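Type I site-specific restriction-modification system, R (Restriction) subunit (Vibrio vulnificus, PDB 3H1T) is an N-terminal fragment of a putative type I restriction enzyme motor subunit, which as a whole probably uses ATP to translocate and cut DNA. Local coordinates at residues 356-368 with 564-576. Numbering follows the deposited sequence.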
ATOM      1  N   PRO A 356       2.304  12.455   7.882  1.00 22.94           N
ATOM      2  CA  PRO A 356       1.511  11.964   6.754  1.00 21.86           C
ATOM      3  C   PRO A 356       0.079  12.489   6.697  1.00 20.79           C
ATOM      4  O   PRO A 356      -0.574  12.643   7.726  1.00 20.92           O
ATOM      5  CB  PRO A 356       1.580  10.445   6.929  1.00 25.56           C
ATOM      6  CG  PRO A 356       1.703  10.278   8.435  1.00 26.72           C
ATOM      7  CD  PRO A 356       2.709  11.346   8.771  1.00 26.69           C
ATOM      8  N   ILE A 357      -0.397  12.778   5.489  1.00 27.52           N
ATOM      9  CA  ILE A 357      -1.764  13.259   5.306  1.00 27.32           C
ATOM     10  C   ILE A 357      -2.717  12.061   5.290  1.00 27.09           C
ATOM     11  O   ILE A 357      -3.928  12.194   5.449  1.00 27.49           O
ATOM     12  CB  ILE A 357      -1.876  14.113   4.005  1.00 34.75           C
ATOM     13  CG1 ILE A 357      -1.364  13.351   2.785  1.00 33.56           C
ATOM     14  CG2 ILE A 357      -1.038  15.367   4.160  1.00 34.41           C
ATOM     15  CD1 ILE A 357      -2.348  12.406   2.187  1.00 41.10           C
ATOM     16  N   TYR A 358      -2.127  10.880   5.118  1.00 26.69           N
ATOM     17  CA  TYR A 358      -2.855   9.626   5.101  1.00 26.39           C
ATOM     18  C   TYR A 358      -1.891   8.449   5.243  1.00 28.56           C
ATOM     19  O   TYR A 358      -0.757   8.495   4.754  1.00 27.81           O
ATOM     20  CB  TYR A 358      -3.650   9.485   3.797  1.00 29.91           C
ATOM     21  CG  TYR A 358      -4.530   8.259   3.749  1.00 27.20           C
ATOM     22  CD1 TYR A 358      -5.534   8.065   4.695  1.00 28.42           C
ATOM     23  CD2 TYR A 358      -4.356   7.287   2.772  1.00 25.86           C
ATOM     24  CE1 TYR A 358      -6.352   6.934   4.659  1.00 25.73           C
ATOM     25  CE2 TYR A 358      -5.161   6.148   2.729  1.00 24.57           C
ATOM     26  CZ  TYR A 358      -6.161   5.979   3.674  1.00 26.23           C
ATOM     27  OH  TYR A 358      -6.975   4.875   3.622  1.00 23.47           O
ATOM     28  N   THR A 359      -2.351   7.412   5.937  1.00 24.77           N
ATOM     29  CA  THR A 359      -1.579   6.201   6.140  1.00 24.17           C
ATOM     30  C   THR A 359      -2.444   4.980   5.845  1.00 25.42           C
ATOM     31  O   THR A 359      -3.520   4.828   6.412  1.00 24.17           O
ATOM     32  CB  THR A 359      -1.085   6.038   7.609  1.00 26.33           C
ATOM     33  OG1 THR A 359      -0.142   7.062   7.937  1.00 27.94           O
ATOM     34  CG2 THR A 359      -0.420   4.679   7.783  1.00 26.10           C
ATOM     35  N   TYR A 360      -1.987   4.121   4.938  1.00 29.64           N
ATOM     36  CA  TYR A 360      -2.693   2.880   4.632  1.00 26.77           C
ATOM     37  C   TYR A 360      -1.699   1.793   4.999  1.00 26.40           C
ATOM     38  O   TYR A 360      -0.771   1.521   4.241  1.00 28.54           O
ATOM     39  CB  TYR A 360      -3.067   2.771   3.148  1.00 28.08           C
ATOM     40  CG  TYR A 360      -4.013   1.614   2.879  1.00 28.69           C
ATOM     41  CD1 TYR A 360      -5.315   1.618   3.385  1.00 30.77           C
ATOM     42  CD2 TYR A 360      -3.588   0.482   2.184  1.00 29.87           C
ATOM     43  CE1 TYR A 360      -6.170   0.519   3.200  1.00 30.19           C
ATOM     44  CE2 TYR A 360      -4.431  -0.615   1.997  1.00 29.51           C
ATOM     45  CZ  TYR A 360      -5.719  -0.593   2.509  1.00 29.98           C
ATOM     46  OH  TYR A 360      -6.543  -1.682   2.348  1.00 31.25           O
ATOM     47  N   SER A 361      -1.898   1.164   6.157  1.00 25.08           N
ATOM     48  CA  SER A 361      -0.991   0.138   6.664  1.00 23.09           C
ATOM     49  C   SER A 361      -1.122  -1.246   6.059  1.00 22.93           C
ATOM     50  O   SER A 361      -1.987  -1.506   5.232  1.00 24.42           O
ATOM     51  CB  SER A 361      -1.133   0.019   8.184  1.00 20.73           C
ATOM     52  OG  SER A 361      -2.365  -0.566   8.558  1.00 21.02           O
ATOM     53  N   LEU A 362      -0.229  -2.128   6.494  1.00 27.43           N
ATOM     54  CA  LEU A 362      -0.236  -3.516   6.058  1.00 28.67           C
ATOM     55  C   LEU A 362      -1.435  -4.139   6.754  1.00 28.24           C
ATOM     56  O   LEU A 362      -2.139  -4.978   6.198  1.00 28.37           O
ATOM     57  CB  LEU A 362       1.061  -4.204   6.497  1.00 20.23           C
ATOM     58  CG  LEU A 362       1.134  -5.726   6.349  1.00 22.48           C
ATOM     59  CD1 LEU A 362       0.743  -6.122   4.944  1.00 22.03           C
ATOM     60  CD2 LEU A 362       2.544  -6.207   6.661  1.00 20.60           C
ATOM     61  N   ARG A 363      -1.640  -3.704   7.992  1.00 23.85           N
ATOM     62  CA  ARG A 363      -2.737  -4.142   8.839  1.00 21.14           C
ATOM     63  C   ARG A 363      -4.078  -3.890   8.147  1.00 22.68           C
ATOM     64  O   ARG A 363      -4.912  -4.778   8.064  1.00 23.72           O
ATOM     65  CB  ARG A 363      -2.673  -3.372  10.162  1.00 31.08           C
ATOM     66  CG  ARG A 363      -3.593  -3.875  11.251  1.00 38.25           C
ATOM     67  CD  ARG A 363      -3.481  -3.068  12.539  1.00 40.25           C
ATOM     68  NE  ARG A 363      -4.437  -1.964  12.631  1.00 50.75           N
ATOM     69  CZ  ARG A 363      -4.282  -0.760  12.078  1.00 53.68           C
ATOM     70  NH1 ARG A 363      -3.195  -0.466  11.374  1.00 53.00           N
ATOM     71  NH2 ARG A 363      -5.221   0.163  12.238  1.00 53.78           N
ATOM     72  N   GLN A 364      -4.287  -2.675   7.656  1.00 25.86           N
ATOM     73  CA  GLN A 364      -5.537  -2.343   6.978  1.00 26.36           C
ATOM     74  C   GLN A 364      -5.654  -3.109   5.660  1.00 26.87           C
ATOM     75  O   GLN A 364      -6.718  -3.631   5.342  1.00 29.93           O
ATOM     76  CB  GLN A 364      -5.628  -0.836   6.712  1.00 21.34           C
ATOM     77  CG  GLN A 364      -7.049  -0.341   6.577  1.00 27.77           C
ATOM     78  CD  GLN A 364      -7.185   1.157   6.781  1.00 30.64           C
ATOM     79  OE1 GLN A 364      -6.413   1.771   7.520  1.00 28.75           O
ATOM     80  NE2 GLN A 364      -8.186   1.751   6.142  1.00 29.94           N
ATOM     81  N   GLY A 365      -4.564  -3.170   4.900  1.00 23.82           N
ATOM     82  CA  GLY A 365      -4.574  -3.903   3.652  1.00 25.31           C
ATOM     83  C   GLY A 365      -4.985  -5.353   3.848  1.00 27.39           C
ATOM     84  O   GLY A 365      -5.834  -5.868   3.110  1.00 28.21           O
ATOM     85  N   ILE A 366      -4.412  -6.029   4.835  1.00 23.98           N
ATOM     86  CA  ILE A 366      -4.787  -7.418   5.073  1.00 24.60           C
ATOM     87  C   ILE A 366      -6.251  -7.491   5.478  1.00 25.75           C
ATOM     88  O   ILE A 366      -6.991  -8.349   5.011  1.00 27.28           O
ATOM     89  CB  ILE A 366      -3.982  -8.097   6.220  1.00 24.57           C
ATOM     90  CG1 ILE A 366      -2.492  -8.148   5.887  1.00 23.35           C
ATOM     91  CG2 ILE A 366      -4.479  -9.530   6.409  1.00 24.53           C
ATOM     92  CD1 ILE A 366      -1.651  -8.611   7.052  1.00 24.88           C
ATOM     93  N   ASP A 367      -6.675  -6.581   6.345  1.00 31.28           N
ATOM     94  CA  ASP A 367      -8.058  -6.599   6.771  1.00 31.07           C
ATOM     95  C   ASP A 367      -9.040  -6.313   5.644  1.00 31.17           C
ATOM     96  O   ASP A 367     -10.175  -6.766   5.692  1.00 30.59           O
ATOM     97  CB  ASP A 367      -8.312  -5.612   7.905  1.00 30.13           C
ATOM     98  CG  ASP A 367      -9.620  -5.895   8.609  1.00 33.23           C
ATOM     99  OD1 ASP A 367      -9.796  -7.058   9.027  1.00 34.73           O
ATOM    100  OD2 ASP A 367     -10.466  -4.983   8.742  1.00 34.47           O
ATOM    101  N   ASP A 368      -8.608  -5.574   4.629  1.00 25.29           N
ATOM    102  CA  ASP A 368      -9.500  -5.251   3.526  1.00 24.62           C
ATOM    103  C   ASP A 368      -9.464  -6.308   2.428  1.00 25.86           C
ATOM    104  O   ASP A 368     -10.218  -6.227   1.459  1.00 25.25           O
ATOM    105  CB  ASP A 368      -9.133  -3.889   2.927  1.00 28.05           C
ATOM    106  CG  ASP A 368      -9.430  -2.725   3.865  1.00 28.45           C
ATOM    107  OD1 ASP A 368     -10.103  -2.914   4.895  1.00 25.45           O
ATOM    108  OD2 ASP A 368      -8.996  -1.606   3.545  1.00 28.30           O
ATOM    109  N   ASN A 564      12.422  -8.708  16.987  1.00 44.51           N
ATOM    110  CA  ASN A 564      13.038  -7.393  17.037  1.00 44.34           C
ATOM    111  C   ASN A 564      12.230  -6.322  16.291  1.00 43.43           C
ATOM    112  O   ASN A 564      12.049  -5.222  16.804  1.00 44.14           O
ATOM    113  CB  ASN A 564      14.438  -7.490  16.431  1.00 60.36           C
ATOM    114  CG  ASN A 564      15.453  -6.625  17.143  1.00 62.21           C
ATOM    115  OD1 ASN A 564      15.444  -5.396  17.032  1.00 62.69           O
ATOM    116  ND2 ASN A 564      16.354  -7.272  17.879  1.00 64.57           N
ATOM    117  N   PHE A 565      11.755  -6.636  15.085  1.00 33.99           N
ATOM    118  CA  PHE A 565      11.008  -5.678  14.283  1.00 32.14           C
ATOM    119  C   PHE A 565       9.495  -5.890  14.318  1.00 31.27           C
ATOM    120  O   PHE A 565       8.774  -5.429  13.433  1.00 29.68           O
ATOM    121  CB  PHE A 565      11.538  -5.729  12.852  1.00 36.46           C
ATOM    122  CG  PHE A 565      12.996  -5.367  12.744  1.00 35.80           C
ATOM    123  CD1 PHE A 565      13.396  -4.034  12.844  1.00 34.46           C
ATOM    124  CD2 PHE A 565      13.976  -6.356  12.588  1.00 34.78           C
ATOM    125  CE1 PHE A 565      14.746  -3.674  12.791  1.00 32.50           C
ATOM    126  CE2 PHE A 565      15.340  -6.007  12.534  1.00 33.56           C
ATOM    127  CZ  PHE A 565      15.720  -4.658  12.638  1.00 34.37           C
ATOM    128  N   ALA A 566       9.011  -6.573  15.351  1.00 39.02           N
ATOM    129  CA  ALA A 566       7.581  -6.802  15.495  1.00 39.01           C
ATOM    130  C   ALA A 566       6.886  -5.440  15.530  1.00 39.40           C
ATOM    131  O   ALA A 566       7.299  -4.535  16.259  1.00 37.89           O
ATOM    132  CB  ALA A 566       7.301  -7.576  16.778  1.00 31.48           C
ATOM    133  N   ASP A 567       5.823  -5.300  14.747  1.00 34.98           N
ATOM    134  CA  ASP A 567       5.114  -4.026  14.661  1.00 34.49           C
ATOM    135  C   ASP A 567       3.629  -4.283  14.411  1.00 34.59           C
ATOM    136  O   ASP A 567       3.165  -4.240  13.277  1.00 35.84           O
ATOM    137  CB  ASP A 567       5.706  -3.216  13.506  1.00 32.36           C
ATOM    138  CG  ASP A 567       5.203  -1.797  13.467  1.00 33.01           C
ATOM    139  OD1 ASP A 567       4.233  -1.501  14.191  1.00 32.97           O
ATOM    140  OD2 ASP A 567       5.771  -0.980  12.708  1.00 31.82           O
ATOM    141  N   PRO A 568       2.861  -4.544  15.475  1.00 33.78           N
ATOM    142  CA  PRO A 568       1.425  -4.817  15.366  1.00 32.18           C
ATOM    143  C   PRO A 568       0.583  -3.638  14.870  1.00 31.69           C
ATOM    144  O   PRO A 568      -0.438  -3.823  14.207  1.00 29.75           O
ATOM    145  CB  PRO A 568       1.059  -5.241  16.787  1.00 31.18           C
ATOM    146  CG  PRO A 568       2.358  -5.766  17.332  1.00 32.74           C
ATOM    147  CD  PRO A 568       3.306  -4.722  16.864  1.00 31.25           C
ATOM    148  N   ASP A 569       1.015  -2.425  15.182  1.00 33.38           N
ATOM    149  CA  ASP A 569       0.276  -1.243  14.762  1.00 32.26           C
ATOM    150  C   ASP A 569       0.219  -1.125  13.250  1.00 30.07           C
ATOM    151  O   ASP A 569      -0.839  -0.884  12.689  1.00 31.52           O
ATOM    152  CB  ASP A 569       0.888   0.019  15.369  1.00 35.64           C
ATOM    153  CG  ASP A 569       0.674   0.101  16.868  1.00 39.56           C
ATOM    154  OD1 ASP A 569      -0.215  -0.615  17.377  1.00 42.81           O
ATOM    155  OD2 ASP A 569       1.374   0.880  17.549  1.00 40.65           O
ATOM    156  N   PHE A 570       1.351  -1.309  12.586  1.00 34.68           N
ATOM    157  CA  PHE A 570       1.388  -1.217  11.138  1.00 33.30           C
ATOM    158  C   PHE A 570       1.130  -2.562  10.455  1.00 34.86           C
ATOM    159  O   PHE A 570       0.503  -2.611   9.388  1.00 35.59           O
ATOM    160  CB  PHE A 570       2.737  -0.661  10.668  1.00 24.08           C
ATOM    161  CG  PHE A 570       2.739  -0.212   9.236  1.00 23.23           C
ATOM    162  CD1 PHE A 570       2.201   1.024   8.881  1.00 20.38           C
ATOM    163  CD2 PHE A 570       3.244  -1.034   8.240  1.00 24.32           C
ATOM    164  CE1 PHE A 570       2.168   1.427   7.563  1.00 20.88           C
ATOM    165  CE2 PHE A 570       3.213  -0.633   6.910  1.00 23.41           C
ATOM    166  CZ  PHE A 570       2.672   0.600   6.577  1.00 24.15           C
ATOM    167  N   ASP A 571       1.588  -3.652  11.068  1.00 31.00           N
ATOM    168  CA  ASP A 571       1.420  -4.970  10.459  1.00 32.77           C
ATOM    169  C   ASP A 571       0.308  -5.841  11.017  1.00 33.13           C
ATOM    170  O   ASP A 571      -0.100  -6.791  10.356  1.00 34.36           O
ATOM    171  CB  ASP A 571       2.712  -5.795  10.552  1.00 36.01           C
ATOM    172  CG  ASP A 571       3.960  -4.963  10.368  1.00 39.48           C
ATOM    173  OD1 ASP A 571       3.918  -3.970   9.594  1.00 40.69           O
ATOM    174  OD2 ASP A 571       4.990  -5.315  10.995  1.00 42.19           O
ATOM    175  N   GLY A 572      -0.190  -5.528  12.209  1.00 34.35           N
ATOM    176  CA  GLY A 572      -1.203  -6.383  12.802  1.00 34.71           C
ATOM    177  C   GLY A 572      -0.430  -7.603  13.290  1.00 34.70           C
ATOM    178  O   GLY A 572       0.793  -7.621  13.178  1.00 35.22           O
ATOM    179  N   TYR A 573      -1.106  -8.611  13.832  1.00 40.53           N
ATOM    180  CA  TYR A 573      -0.425  -9.816  14.317  1.00 41.58           C
ATOM    181  C   TYR A 573      -0.504 -10.888  13.242  1.00 41.15           C
ATOM    182  O   TYR A 573      -1.377 -10.849  12.373  1.00 41.19           O
ATOM    183  CB  TYR A 573      -1.068 -10.344  15.616  1.00 41.71           C
ATOM    184  CG  TYR A 573      -0.998  -9.377  16.784  1.00 44.31           C
ATOM    185  CD1 TYR A 573      -2.009  -8.440  17.011  1.00 46.14           C
ATOM    186  CD2 TYR A 573       0.112  -9.358  17.630  1.00 45.94           C
ATOM    187  CE1 TYR A 573      -1.917  -7.510  18.050  1.00 45.73           C
ATOM    188  CE2 TYR A 573       0.216  -8.428  18.666  1.00 46.63           C
ATOM    189  CZ  TYR A 573      -0.802  -7.507  18.865  1.00 47.70           C
ATOM    190  OH  TYR A 573      -0.686  -6.577  19.864  1.00 49.55           O
ATOM    191  N   PRO A 574       0.418 -11.858  13.267  1.00 37.15           N
ATOM    192  CA  PRO A 574       0.313 -12.880  12.225  1.00 37.45           C
ATOM    193  C   PRO A 574      -0.742 -13.921  12.583  1.00 39.14           C
ATOM    194  O   PRO A 574      -1.081 -14.093  13.755  1.00 39.63           O
ATOM    195  CB  PRO A 574       1.720 -13.458  12.180  1.00 36.91           C
ATOM    196  CG  PRO A 574       2.120 -13.406  13.603  1.00 36.80           C
ATOM    197  CD  PRO A 574       1.679 -12.009  14.020  1.00 36.97           C
ATOM    198  N   GLU A 575      -1.274 -14.599  11.572  1.00 42.40           N
ATOM    199  CA  GLU A 575      -2.284 -15.617  11.793  1.00 43.89           C
ATOM    200  C   GLU A 575      -1.710 -16.671  12.721  1.00 44.54           C
ATOM    201  O   GLU A 575      -2.289 -16.976  13.756  1.00 46.04           O
ATOM    202  CB  GLU A 575      -2.692 -16.244  10.463  1.00 61.88           C
ATOM    203  CG  GLU A 575      -3.037 -15.222   9.382  1.00 65.11           C
ATOM    204  CD  GLU A 575      -4.373 -14.531   9.600  1.00 68.57           C
ATOM    205  OE1 GLU A 575      -5.395 -15.246   9.685  1.00 67.47           O
ATOM    206  OE2 GLU A 575      -4.403 -13.280   9.663  1.00 67.18           O
ATOM    207  N   ILE A 576      -0.564 -17.219  12.350  1.00 39.03           N
ATOM    208  CA  ILE A 576       0.095 -18.221  13.165  1.00 38.54           C
ATOM    209  C   ILE A 576       1.521 -17.764  13.398  1.00 37.87           C
ATOM    210  O   ILE A 576       2.122 -17.096  12.553  1.00 37.07           O
ATOM    211  CB  ILE A 576       0.181 -19.600  12.472  1.00 51.11           C
ATOM    212  CG1 ILE A 576      -1.198 -20.073  12.039  1.00 52.31           C
ATOM    213  CG2 ILE A 576       0.796 -20.604  13.416  1.00 49.12           C
ATOM    214  CD1 ILE A 576      -1.715 -19.330  10.867  1.00 55.17           C
TER
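The ring of Phe-570 lies with one face against the backbone turn at Ser-361 and Leu-362. Ser-361 CB sits over that face, 3.9 Å from the Phe-570 ring centroid and 25° off the ring normal, a CH-pi contact. Leu-362 N lies above the same face, nearer the perimeter than the middle. Thr-359 CG2 meets the ring at its edge. CG of Phe-570 is anti to the backbone N (chi1 -165°), which swings the ring back to segment 356-368 although its CB points away.

The carbonyl of Phe-570 meets the first turn of helix 362-368. Arg-363 N donates to Phe-570 O at 2.8 Å, with an N-H...O angle of 151°. Leu-362 N adds a weak, more bent bond to the same oxygen. Ser-361 is the N-cap, and its OG accepts from Gln-364 N at 3.0 Å. One helix start is thus served by its own serine and by a carbonyl from a distant part of the chain.

Arg-363 runs alongside the short helix 568-571. Its CG packs on Gly-572 CA at 3.8 Å. The chain then bends at chi3, bringing NH1 to 2.7 Å from Asp-569 O. On the other flank, Leu-362 CD2 touches Asp-571 CB at 3.9 Å. The Asp-571 carboxylate forms a salt bridge with Lys-534, which also pairs with Asp-567, the N-cap of helix 568-571. Asp-567 has a second partner in Arg-343.

Strand 358-360 is an edge strand of the parallel sheet of the first RecA-like domain, and segment 564-576 leads into strand 576-582 in the mixed sheet of the second. The contact therefore joins the two RecA-like domains of a superfamily 2 helicase-type motor.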